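Local structure of MNMC2 (Aquifex aeolicus, 3VYW) at residues F34-Y39 / L293-I297; A112-H117 / P146-H151; N122-R126 / E162-L166. The protein acts as a tRNA methyltransferase that uses S-adenosylmethionine in modifying the wobble uridine, working without the oxidase domain to which such enzymes are usually fused. The contacts are given in a common frame with arbitrary orientation. Numbering follows the deposited sequence.

How the contacts relate
From the N terminus, the chain first meets contact 1 at the end of helix 24-37, but that contact closes only near the C terminus, so the other two lie within its span of 253 intervening residues. Contact 2 starts on helix 109-121 and contact 3 at the turn after it; contact 2 then closes at the start of helix 148-157 and contact 3 at the hairpin between strands 160-162 and 166-172. These two therefore cross, with centres about 14 Å apart, toward the edge of the mixed sheet that ends in strand 160-162. Contact 1, about 36 Å from contact 2 between centres, joins the second helix, 24-37, to the last, 292-303, on the opposite side of the chain's centre.

Contact 1: residues F34-Y39 / L293-I297; sequences FLRFAY and LEILI
Residues 34-37 form the last turn of helix 24-37, closed by the backbone hydrogen bond from Ala-38 N to Phe-34 O (3.1 Å), and Ala-38 is the first residue to leave helical torsions (phi/psi -75/162°). Residues 293-297 are helical throughout. The two backbones run in opposite senses: the CA of Phe-34 lies 7.0 Å from that of Ile-297, and the CA of Ala-38 lies 7.3 Å from that of Leu-293. No hydrogen bond crosses: this last turn and the residues after it pack on the first turns of helix 292-303 through buried apolar side chains. Phe-34, with chi1 t (-173°), reaches across to the side chains of the opposing helix. Ile-297 CG1 sits over one face of its ring, 3.9 Å from the centroid, in a CH-pi contact, while CD2 of Leu-296 (t,p) approaches the ring edge at 3.8 Å from Phe-34 CE1. Phe-34 CZ is also 3.8 Å from CD2 of Leu-293 (m,t). Phe-37 adds mainly its backbone, with its C atom 4.3 Å from Leu-296 CD2. The small Ala-38 then lets two leucines close in: its CB lies 4.0 Å from Leu-296 CD2 and 4.1 Å from Leu-293 CD2. The extended Tyr-39, chi1 p (74°), brings CE2 to 4.0 Å from Leu-293 CD2. The side chain of Tyr-39 stays about 8 Å from bound S-adenosylmethionine. Helix 3-18 packs against both segments, with Leu-7 on Leu-35, Tyr-10 on Leu-293 and Tyr-14 on Ile-297, so three helices from the two ends of the chain meet here.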
# COMPACT_ATOMS: atom_id res chain seq x y z
N PHE A 34 -10.13 9.35 -16.52
CA PHE A 34 -8.70 9.31 -16.47
C PHE A 34 -8.18 10.62 -15.96
O PHE A 34 -7.31 10.66 -15.16
CB PHE A 34 -8.15 9.00 -17.85
CG PHE A 34 -6.68 8.77 -17.90
CD1 PHE A 34 -6.07 7.93 -17.03
CD2 PHE A 34 -5.92 9.38 -18.87
CE1 PHE A 34 -4.73 7.70 -17.10
CE2 PHE A 34 -4.58 9.15 -18.95
CZ PHE A 34 -3.98 8.32 -18.06
N LEU A 35 -8.74 11.70 -16.42
CA LEU A 35 -8.35 13.00 -15.96
C LEU A 35 -8.64 13.20 -14.50
O LEU A 35 -7.86 13.74 -13.78
CB LEU A 35 -9.08 14.05 -16.75
CG LEU A 35 -8.68 14.18 -18.18
CD1 LEU A 35 -9.38 15.33 -18.82
CD2 LEU A 35 -7.19 14.34 -18.30
N ARG A 36 -9.80 12.79 -14.07
CA ARG A 36 -10.12 12.82 -12.67
C ARG A 36 -9.33 11.90 -11.71
O ARG A 36 -9.03 12.30 -10.63
CB ARG A 36 -11.62 12.80 -12.46
CG ARG A 36 -12.13 11.69 -11.63
CD ARG A 36 -13.46 11.99 -11.05
NE ARG A 36 -14.50 11.91 -12.03
CZ ARG A 36 -15.54 12.69 -12.03
NH1 ARG A 36 -15.69 13.60 -11.11
NH2 ARG A 36 -16.42 12.57 -12.96
N PHE A 37 -9.03 10.68 -12.10
CA PHE A 37 -8.37 9.75 -11.21
C PHE A 37 -6.87 9.66 -11.23
O PHE A 37 -6.30 9.14 -10.35
CB PHE A 37 -8.89 8.35 -11.43
CG PHE A 37 -10.30 8.18 -11.07
CD1 PHE A 37 -11.10 7.39 -11.80
CD2 PHE A 37 -10.81 8.82 -10.01
CE1 PHE A 37 -12.41 7.25 -11.49
CE2 PHE A 37 -12.12 8.68 -9.68
CZ PHE A 37 -12.92 7.89 -10.41
N ALA A 38 -6.24 10.15 -12.28
CA ALA A 38 -4.80 10.03 -12.41
C ALA A 38 -4.04 10.97 -11.55
O ALA A 38 -4.56 11.92 -11.06
CB ALA A 38 -4.38 10.19 -13.85
N TYR A 39 -2.79 10.68 -11.35
CA TYR A 39 -1.91 11.54 -10.60
C TYR A 39 -1.28 12.66 -11.41
O TYR A 39 -1.70 12.94 -12.50
CB TYR A 39 -0.88 10.73 -9.84
CG TYR A 39 0.21 10.15 -10.66
CD1 TYR A 39 1.25 9.53 -10.07
CD2 TYR A 39 0.18 10.23 -12.00
CE1 TYR A 39 2.25 8.99 -10.81
CE2 TYR A 39 1.17 9.71 -12.75
CZ TYR A 39 2.20 9.08 -12.14
OH TYR A 39 3.20 8.56 -12.87
N LEU A 293 0.33 4.53 -15.52
CA LEU A 293 -0.80 5.18 -16.12
C LEU A 293 -1.60 4.23 -16.92
O LEU A 293 -2.78 4.34 -17.00
CB LEU A 293 -0.38 6.35 -16.95
CG LEU A 293 -0.07 7.53 -16.06
CD1 LEU A 293 0.54 8.61 -16.88
CD2 LEU A 293 -1.30 8.00 -15.35
N GLU A 294 -0.89 3.31 -17.53
CA GLU A 294 -1.43 2.29 -18.38
C GLU A 294 -2.30 1.31 -17.66
O GLU A 294 -3.26 0.85 -18.17
CB GLU A 294 -0.28 1.56 -19.05
CG GLU A 294 0.08 2.09 -20.41
CD GLU A 294 1.41 1.61 -20.91
OE1 GLU A 294 1.91 0.63 -20.38
OE2 GLU A 294 1.95 2.20 -21.82
N ILE A 295 -1.89 0.95 -16.47
CA ILE A 295 -2.59 0.03 -15.64
C ILE A 295 -3.89 0.62 -15.27
O ILE A 295 -4.88 -0.03 -15.23
CB ILE A 295 -1.78 -0.27 -14.39
CG1 ILE A 295 -0.61 -1.15 -14.75
CG2 ILE A 295 -2.64 -0.96 -13.37
CD1 ILE A 295 0.46 -1.26 -13.71
N LEU A 296 -3.88 1.90 -14.99
CA LEU A 296 -5.08 2.63 -14.76
C LEU A 296 -5.97 2.69 -15.97
O LEU A 296 -7.14 2.53 -15.84
CB LEU A 296 -4.74 4.04 -14.27
CG LEU A 296 -5.87 5.03 -14.00
CD1 LEU A 296 -6.83 4.53 -12.97
CD2 LEU A 296 -5.36 6.36 -13.56
N ILE A 297 -5.43 2.94 -17.13
CA ILE A 297 -6.24 3.02 -18.32
C ILE A 297 -6.91 1.70 -18.62
O ILE A 297 -8.06 1.65 -18.92
CB ILE A 297 -5.41 3.46 -19.52
CG1 ILE A 297 -5.00 4.91 -19.40
CG2 ILE A 297 -6.20 3.30 -20.79
CD1 ILE A 297 -3.89 5.33 -20.31

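Contact 2: residues A112-H117 / P146-H151; sequences AVALKH and PYREIH
Ile-150 (chi1 t) forms the apolar centre between helix 109-121, which contains 112-117, and the start of helix 148-157. Pro-146 and Tyr-147, loop residues, lead into that helix at Arg-148. The CG2 of Ile-150 is 4.2 Å from Ala-112 CB, and its CG1 is 4.2 Å from Leu-115 CB. The backbones come closest at Ala-112, whose CA is 5.1 Å from that of His-151; the CA atoms of Val-113 and Tyr-147 are 6.8 Å apart. Farther out, Val-113 CG2 meets Tyr-147 CD2 at 3.9 Å, and the aliphatic part of Lys-116 (chi1 t) lies along the tyrosine, CD to CE2 at 3.6 Å. At the polar edge Lys-116 NZ donates to Pro-146 O (3.1 Å), a residue preceded by a cis peptide, and His-117 NE2 (chi1 m) hydrogen-bonds to Tyr-147 OH at 3.1 Å. His-151 NE2 bonds to Leu-107 O and its ring meets Tyr-109. Both of those residues bind S-adenosylmethionine, so the packing adjoins the cofactor loop after strand 97-103 of a Rossmann-like methyltransferase fold.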
# COMPACT_ATOMS: atom_id res chain seq x y z
N ALA A 112 8.42 2.07 12.71
CA ALA A 112 8.77 2.61 13.98
C ALA A 112 7.70 2.43 15.02
O ALA A 112 7.98 2.10 16.12
CB ALA A 112 9.10 4.07 13.83
N VAL A 113 6.46 2.67 14.65
CA VAL A 113 5.38 2.48 15.57
C VAL A 113 5.25 1.04 15.97
O VAL A 113 5.02 0.75 17.10
CB VAL A 113 4.09 3.05 15.01
CG1 VAL A 113 2.91 2.59 15.80
CG2 VAL A 113 4.17 4.55 15.02
N ALA A 114 5.41 0.14 15.04
CA ALA A 114 5.36 -1.25 15.36
C ALA A 114 6.45 -1.67 16.31
O ALA A 114 6.21 -2.36 17.25
CB ALA A 114 5.44 -2.05 14.10
N LEU A 115 7.67 -1.26 16.04
CA LEU A 115 8.79 -1.66 16.85
C LEU A 115 8.69 -1.17 18.25
O LEU A 115 9.10 -1.82 19.14
CB LEU A 115 10.10 -1.23 16.23
CG LEU A 115 10.58 -1.90 14.97
CD1 LEU A 115 11.81 -1.17 14.50
CD2 LEU A 115 10.89 -3.34 15.16
N LYS A 116 8.15 -0.00 18.47
CA LYS A 116 7.96 0.41 19.83
C LYS A 116 7.02 -0.48 20.61
O LYS A 116 7.30 -0.86 21.71
CB LYS A 116 7.45 1.83 19.87
CG LYS A 116 7.70 2.51 21.18
CD LYS A 116 6.58 3.42 21.56
CE LYS A 116 6.68 3.81 23.01
NZ LYS A 116 7.98 4.41 23.33
N HIS A 117 5.88 -0.78 20.05
CA HIS A 117 4.99 -1.73 20.62
C HIS A 117 5.48 -3.11 20.66
O HIS A 117 5.28 -3.79 21.63
CB HIS A 117 3.66 -1.63 19.94
CG HIS A 117 3.04 -0.30 20.09
ND1 HIS A 117 2.04 -0.08 20.90
CD2 HIS A 117 3.40 0.90 19.57
CE1 HIS A 117 1.74 1.20 20.87
NE2 HIS A 117 2.58 1.80 20.06
N PRO A 146 5.85 9.97 22.04
CA PRO A 146 6.88 9.04 22.51
C PRO A 146 7.55 8.08 21.54
O PRO A 146 8.13 7.12 21.93
CB PRO A 146 6.10 8.21 23.49
CG PRO A 146 4.79 8.12 22.86
CD PRO A 146 4.52 9.48 22.36
N TYR A 147 7.44 8.36 20.27
CA TYR A 147 8.00 7.61 19.19
C TYR A 147 9.25 8.15 18.57
O TYR A 147 9.73 7.60 17.64
CB TYR A 147 6.96 7.43 18.10
CG TYR A 147 5.76 6.74 18.57
CD1 TYR A 147 4.69 7.44 19.06
CD2 TYR A 147 5.66 5.38 18.52
CE1 TYR A 147 3.56 6.80 19.49
CE2 TYR A 147 4.53 4.74 18.96
CZ TYR A 147 3.50 5.47 19.45
OH TYR A 147 2.41 4.84 19.88
N ARG A 148 9.78 9.25 19.07
CA ARG A 148 10.97 9.83 18.50
C ARG A 148 12.24 9.04 18.61
O ARG A 148 13.03 9.06 17.72
CB ARG A 148 11.26 11.17 19.09
CG ARG A 148 12.73 11.40 19.14
CD ARG A 148 13.07 12.77 19.62
NE ARG A 148 12.23 13.71 18.93
CZ ARG A 148 11.61 14.72 19.51
NH1 ARG A 148 11.75 14.94 20.81
NH2 ARG A 148 10.85 15.52 18.79
N GLU A 149 12.46 8.39 19.72
CA GLU A 149 13.66 7.61 19.95
C GLU A 149 13.76 6.44 19.04
O GLU A 149 14.81 6.11 18.52
CB GLU A 149 13.63 7.07 21.34
CG GLU A 149 14.81 7.46 22.16
CD GLU A 149 14.70 8.88 22.66
OE1 GLU A 149 14.29 9.08 23.81
OE2 GLU A 149 15.03 9.79 21.90
N ILE A 150 12.65 5.75 18.94
CA ILE A 150 12.47 4.59 18.10
C ILE A 150 12.55 4.91 16.64
O ILE A 150 13.06 4.15 15.88
CB ILE A 150 11.17 3.90 18.45
CG1 ILE A 150 11.17 2.49 17.94
CG2 ILE A 150 10.01 4.64 17.85
CD1 ILE A 150 12.45 1.78 18.20
N HIS A 151 12.00 6.04 16.23
CA HIS A 151 12.10 6.43 14.87
C HIS A 151 13.49 6.75 14.39
O HIS A 151 13.88 6.36 13.31
CB HIS A 151 11.18 7.59 14.62
CG HIS A 151 10.91 7.83 13.17
ND1 HIS A 151 10.71 9.02 12.67
CD2 HIS A 151 10.83 6.96 12.13
CE1 HIS A 151 10.51 8.92 11.38
NE2 HIS A 151 10.58 7.66 11.05

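Contact 3: residues N122-R126 / E162-L166; sequences NPKLR and EGERL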
# COMPACT_ATOMS: atom_id res chain seq x y z
N ASN A 122 7.32 -7.63 24.15
CA ASN A 122 8.42 -8.49 24.46
C ASN A 122 9.75 -7.86 24.09
O ASN A 122 10.07 -7.77 22.94
CB ASN A 122 8.25 -9.78 23.69
CG ASN A 122 9.54 -10.50 23.46
OD1 ASN A 122 10.60 -9.92 23.56
ND2 ASN A 122 9.46 -11.76 23.14
N PRO A 123 10.55 -7.49 25.06
CA PRO A 123 11.80 -6.79 24.82
C PRO A 123 12.80 -7.59 24.06
O PRO A 123 13.75 -7.05 23.56
CB PRO A 123 12.31 -6.54 26.21
CG PRO A 123 11.09 -6.32 26.97
CD PRO A 123 10.05 -7.23 26.41
N LYS A 124 12.60 -8.89 24.01
CA LYS A 124 13.60 -9.77 23.47
C LYS A 124 13.37 -10.26 22.06
O LYS A 124 14.13 -11.05 21.55
CB LYS A 124 13.77 -10.95 24.41
CG LYS A 124 13.88 -10.54 25.85
CD LYS A 124 15.27 -10.82 26.38
CE LYS A 124 15.87 -9.59 27.03
NZ LYS A 124 15.52 -9.51 28.47
N LEU A 125 12.30 -9.80 21.45
CA LEU A 125 11.86 -10.25 20.16
C LEU A 125 12.76 -9.92 19.00
O LEU A 125 13.19 -8.83 18.86
CB LEU A 125 10.51 -9.63 19.89
CG LEU A 125 9.69 -10.22 18.77
CD1 LEU A 125 9.06 -11.48 19.27
CD2 LEU A 125 8.65 -9.20 18.43
N ARG A 126 13.01 -10.87 18.14
CA ARG A 126 13.82 -10.57 17.01
C ARG A 126 12.90 -10.23 15.89
O ARG A 126 11.98 -10.92 15.63
CB ARG A 126 14.67 -11.77 16.67
CG ARG A 126 15.67 -11.55 15.56
CD ARG A 126 15.55 -12.64 14.53
NE ARG A 126 16.33 -12.36 13.34
CZ ARG A 126 17.47 -11.69 13.33
NH1 ARG A 126 17.96 -11.23 14.46
NH2 ARG A 126 18.10 -11.48 12.20
N GLU A 162 21.81 -5.72 10.22
CA GLU A 162 21.63 -7.01 10.87
C GLU A 162 22.09 -6.95 12.31
O GLU A 162 23.12 -6.43 12.60
CB GLU A 162 22.37 -8.09 10.11
CG GLU A 162 21.95 -9.47 10.49
CD GLU A 162 20.60 -9.84 9.95
OE1 GLU A 162 20.25 -9.35 8.86
OE2 GLU A 162 19.91 -10.62 10.61
N GLY A 163 21.31 -7.47 13.22
CA GLY A 163 21.54 -7.20 14.62
C GLY A 163 20.95 -8.30 15.42
O GLY A 163 20.37 -9.19 14.87
N GLU A 164 21.12 -8.26 16.72
CA GLU A 164 20.61 -9.36 17.47
C GLU A 164 19.12 -9.41 17.37
O GLU A 164 18.57 -10.44 17.03
CB GLU A 164 21.03 -9.26 18.94
CG GLU A 164 20.66 -7.97 19.62
CD GLU A 164 21.04 -7.92 21.09
OE1 GLU A 164 20.15 -8.08 21.94
OE2 GLU A 164 22.23 -7.71 21.39
N ARG A 165 18.47 -8.35 17.82
CA ARG A 165 17.03 -8.18 17.68
C ARG A 165 16.46 -7.92 16.30
O ARG A 165 15.38 -8.32 16.00
CB ARG A 165 16.52 -7.13 18.63
CG ARG A 165 16.73 -7.51 20.06
CD ARG A 165 15.89 -6.66 20.97
NE ARG A 165 16.15 -5.25 20.76
CZ ARG A 165 15.56 -4.29 21.44
NH1 ARG A 165 14.69 -4.56 22.37
NH2 ARG A 165 15.87 -3.04 21.18
N LEU A 166 17.16 -7.18 15.48
CA LEU A 166 16.53 -6.62 14.33
C LEU A 166 17.19 -6.94 13.03
O LEU A 166 18.36 -6.76 12.88
CB LEU A 166 16.46 -5.12 14.50
CG LEU A 166 15.99 -4.33 13.30
CD1 LEU A 166 14.54 -4.59 13.03
CD2 LEU A 166 16.21 -2.88 13.54
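Glu-162, at the end of strand 160-162, opens the contact with a salt bridge: its OE2 lies 2.6 Å from NH2 of Arg-126, although the hydrogen-bond angle is poor and that bond is weak. Its other carboxylate oxygen, OE1, is held by Ser-167 OG. At Gly-163 the carbonyl O accepts from Arg-126 NH1 (3.2 Å), and Glu-164 presents its own O 2.8 Å from the same NH1 while its side chain points away from the other segment. The guanidinium lies against the backbone of the hairpin turn, with these oxygens around its edge. Arg-165 brings the backbones together, CA to CA 4.1 Å from Arg-126, and its O makes a CA-H...O contact with Arg-126 CA at 2.9 Å. Its side chain runs back the other way to donate from NH1 to Pro-123 O (2.9 Å), the carbonyl inside the type I turn from Asn-122 to Leu-125, and makes a cation-pi contact with Trp-119. Leu-166 turns its side chain away, onto Phe-153 and Arg-157 of helix 148-157, as strand 166-172 begins beside strand 126-133. Each loop therefore sends one arginine to the other, and two of the three hydrogen bonds end on main-chain carbonyls. The fastening depends on the shape of both turns, with a single carboxylate supplying the opposite charge at this partly exposed edge, away from the cofactor site.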